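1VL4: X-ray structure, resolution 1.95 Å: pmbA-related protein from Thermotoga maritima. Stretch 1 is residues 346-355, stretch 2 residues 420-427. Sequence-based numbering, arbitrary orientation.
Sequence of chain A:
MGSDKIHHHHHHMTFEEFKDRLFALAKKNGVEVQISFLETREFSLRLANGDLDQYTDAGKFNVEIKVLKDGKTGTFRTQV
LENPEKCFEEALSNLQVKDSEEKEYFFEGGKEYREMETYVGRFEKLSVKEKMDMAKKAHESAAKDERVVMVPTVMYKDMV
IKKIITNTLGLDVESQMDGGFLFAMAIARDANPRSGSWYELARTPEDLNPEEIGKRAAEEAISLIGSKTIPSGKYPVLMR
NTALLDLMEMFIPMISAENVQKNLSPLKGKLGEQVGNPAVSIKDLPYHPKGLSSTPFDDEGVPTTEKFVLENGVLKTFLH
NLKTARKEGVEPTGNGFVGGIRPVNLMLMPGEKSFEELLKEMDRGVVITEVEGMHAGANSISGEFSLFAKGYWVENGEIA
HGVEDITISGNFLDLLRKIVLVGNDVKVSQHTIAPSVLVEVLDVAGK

Stretch 1 346-355: LMLMPGEKSF
Stretch 2, residues 420-427: VLVGNDVK

Stretch 2 leaves a strand at Val422 and turns past the loop Pro350–Ser354, burying 588 Å² in all. CA–CA spacings set the register: Gly351–Val422 4.9 Å, Lys353–Gly423 4.7 Å and Pro350–Asn424 4.8 Å.

Leu421 (phi/psi −147/141, chi1 m, chi2 t) points toward stretch 1, its CD2 4.3 Å from Lys353 NZ. Val422 (−121/134, chi1 t) is the most extensively covered residue; its CG1 lies 4.0 Å from Leu348 CD2 and 3.3 Å from Met349 O. Its carbonyl O sits 3.4 Å from Gly351 CA, so close that a CB on Gly351 (−100/−148) would clash with it.

Gly423 (−82/−178) accepts a weak hydrogen bond from Gly351 N to its O (3.0 Å, 131°), while its CA makes a CA-H...O contact with Lys353 O (3.1 Å). That same Lys353 O accepts a weak bond from Asn424 N (2.9 Å, 126°). Asn424 (−119/13, chi1 p, chi2 6°) brings CB to 3.3 Å from Gly351 O.

Asp425 (−97/69, chi1 p) places OD2 3.9 Å from Phe355 CD1, obliquely to the ring; both its carboxylate oxygens are hydrogen-bonded elsewhere in the structure. Val426 (−72/132, chi1 t) closes the contact with apolar packing: CG2 meets Pro350 CB at 3.7 Å, and CG1 meets CE of the all-t Met347 at 4.2 Å.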

# COMPACT_ATOMS: atom_id res chain seq x y z
N LEU A 346 -7.52 -13.28 -16.44
CA LEU A 346 -8.80 -13.91 -16.15
C LEU A 346 -9.85 -13.29 -17.07
O LEU A 346 -10.24 -12.17 -16.84
CB LEU A 346 -9.20 -13.72 -14.69
CG LEU A 346 -10.47 -14.49 -14.26
CD1 LEU A 346 -10.21 -15.97 -14.27
CD2 LEU A 346 -10.94 -14.04 -12.93
N MET A 347 -10.35 -14.09 -18.02
CA MET A 347 -11.20 -13.62 -19.09
C MET A 347 -12.60 -14.21 -19.05
O MET A 347 -12.78 -15.41 -19.16
CB MET A 347 -10.57 -13.94 -20.44
CG MET A 347 -11.39 -13.46 -21.62
SD MET A 347 -10.47 -13.53 -23.13
CE MET A 347 -11.64 -12.90 -24.31
N LEU A 348 -13.59 -13.33 -19.04
CA LEU A 348 -14.97 -13.73 -19.32
C LEU A 348 -15.15 -13.75 -20.82
O LEU A 348 -14.90 -12.75 -21.50
CB LEU A 348 -15.99 -12.76 -18.68
CG LEU A 348 -17.45 -13.06 -19.08
CD1 LEU A 348 -17.88 -14.22 -18.29
CD2 LEU A 348 -18.37 -11.93 -18.81
N MET A 349 -15.59 -14.89 -21.34
CA MET A 349 -15.63 -15.11 -22.74
C MET A 349 -16.82 -14.37 -23.33
O MET A 349 -17.92 -14.47 -22.81
CB MET A 349 -15.72 -16.60 -23.00
CG MET A 349 -14.52 -17.43 -22.50
SD MET A 349 -12.86 -16.84 -22.98
CE MET A 349 -12.84 -17.18 -24.66
N PRO A 350 -16.62 -13.63 -24.45
CA PRO A 350 -17.71 -12.86 -25.04
C PRO A 350 -18.74 -13.72 -25.73
O PRO A 350 -18.42 -14.82 -26.19
CB PRO A 350 -17.01 -11.97 -26.10
CG PRO A 350 -15.87 -12.76 -26.55
CD PRO A 350 -15.40 -13.49 -25.26
N GLY A 351 -19.96 -13.20 -25.81
CA GLY A 351 -20.97 -13.73 -26.70
C GLY A 351 -21.02 -12.85 -27.92
O GLY A 351 -20.02 -12.26 -28.29
N GLU A 352 -22.20 -12.72 -28.52
CA GLU A 352 -22.32 -12.15 -29.87
C GLU A 352 -22.98 -10.77 -29.92
O GLU A 352 -23.01 -10.15 -30.98
CB GLU A 352 -23.06 -13.14 -30.78
CG GLU A 352 -22.33 -14.48 -30.86
CD GLU A 352 -23.03 -15.52 -31.75
OE1 GLU A 352 -24.28 -15.50 -31.86
OE2 GLU A 352 -22.29 -16.36 -32.33
N LYS A 353 -23.51 -10.28 -28.81
CA LYS A 353 -24.25 -9.02 -28.85
C LYS A 353 -23.34 -7.81 -28.60
O LYS A 353 -22.49 -7.81 -27.72
CB LYS A 353 -25.38 -9.04 -27.82
CG LYS A 353 -26.48 -10.11 -28.01
CD LYS A 353 -27.23 -9.93 -29.27
CE LYS A 353 -28.63 -10.62 -29.24
NZ LYS A 353 -28.57 -12.04 -28.82
N SER A 354 -23.54 -6.74 -29.35
CA SER A 354 -22.85 -5.50 -29.05
C SER A 354 -23.50 -4.88 -27.82
O SER A 354 -24.57 -5.31 -27.37
CB SER A 354 -22.99 -4.54 -30.22
OG SER A 354 -24.34 -4.17 -30.34
N PHE A 355 -22.85 -3.84 -27.28
CA PHE A 355 -23.45 -3.07 -26.20
C PHE A 355 -24.85 -2.54 -26.55
O PHE A 355 -25.82 -2.63 -25.77
CB PHE A 355 -22.52 -1.93 -25.80
CG PHE A 355 -22.96 -1.21 -24.57
CD1 PHE A 355 -22.57 -1.65 -23.32
CD2 PHE A 355 -23.78 -0.12 -24.66
CE1 PHE A 355 -23.01 -0.99 -22.20
CE2 PHE A 355 -24.20 0.54 -23.54
CZ PHE A 355 -23.81 0.11 -22.31
N VAL A 420 -27.44 -13.36 -17.98
CA VAL A 420 -28.23 -14.04 -18.99
C VAL A 420 -27.74 -13.79 -20.43
O VAL A 420 -28.03 -14.57 -21.32
CB VAL A 420 -29.76 -13.69 -18.84
CG1 VAL A 420 -30.26 -14.12 -17.47
CG2 VAL A 420 -30.06 -12.21 -19.08
N LEU A 421 -27.00 -12.71 -20.66
CA LEU A 421 -26.40 -12.40 -21.95
C LEU A 421 -25.09 -11.69 -21.81
O LEU A 421 -24.95 -10.80 -20.96
CB LEU A 421 -27.31 -11.48 -22.76
CG LEU A 421 -28.52 -12.01 -23.52
CD1 LEU A 421 -29.29 -10.79 -24.06
CD2 LEU A 421 -28.12 -12.99 -24.63
N VAL A 422 -24.15 -12.06 -22.69
CA VAL A 422 -22.76 -11.59 -22.66
C VAL A 422 -22.46 -10.89 -23.99
O VAL A 422 -22.75 -11.42 -25.05
CB VAL A 422 -21.79 -12.76 -22.41
CG1 VAL A 422 -20.35 -12.31 -22.29
CG2 VAL A 422 -22.22 -13.54 -21.12
N GLY A 423 -21.83 -9.74 -23.90
CA GLY A 423 -21.48 -8.91 -25.06
C GLY A 423 -20.21 -9.34 -25.76
O GLY A 423 -19.51 -10.27 -25.34
N ASN A 424 -19.86 -8.58 -26.79
CA ASN A 424 -18.70 -8.86 -27.59
C ASN A 424 -17.72 -7.68 -27.50
O ASN A 424 -16.77 -7.58 -28.26
CB ASN A 424 -19.11 -9.22 -29.03
CG ASN A 424 -19.67 -8.02 -29.79
OD1 ASN A 424 -19.65 -6.91 -29.30
ND2 ASN A 424 -20.18 -8.26 -30.98
N ASP A 425 -17.95 -6.77 -26.56
CA ASP A 425 -17.15 -5.56 -26.38
C ASP A 425 -16.12 -5.82 -25.30
O ASP A 425 -16.17 -5.24 -24.23
CB ASP A 425 -18.00 -4.32 -26.04
CG ASP A 425 -18.89 -4.53 -24.82
OD1 ASP A 425 -19.24 -5.69 -24.53
OD2 ASP A 425 -19.26 -3.53 -24.16
N VAL A 426 -15.18 -6.69 -25.63
CA VAL A 426 -14.14 -7.12 -24.70
C VAL A 426 -13.12 -6.01 -24.46
O VAL A 426 -12.69 -5.33 -25.39
CB VAL A 426 -13.42 -8.35 -25.26
CG1 VAL A 426 -12.20 -8.72 -24.37
CG2 VAL A 426 -14.40 -9.51 -25.38
N LYS A 427 -12.81 -5.76 -23.19
CA LYS A 427 -11.83 -4.80 -22.78
C LYS A 427 -10.85 -5.51 -21.83
O LYS A 427 -11.22 -6.39 -21.06
CB LYS A 427 -12.46 -3.58 -22.09
CG LYS A 427 -11.48 -2.49 -21.69
CD LYS A 427 -12.12 -1.18 -21.40
CE LYS A 427 -11.15 -0.18 -20.74
NZ LYS A 427 -10.04 0.30 -21.60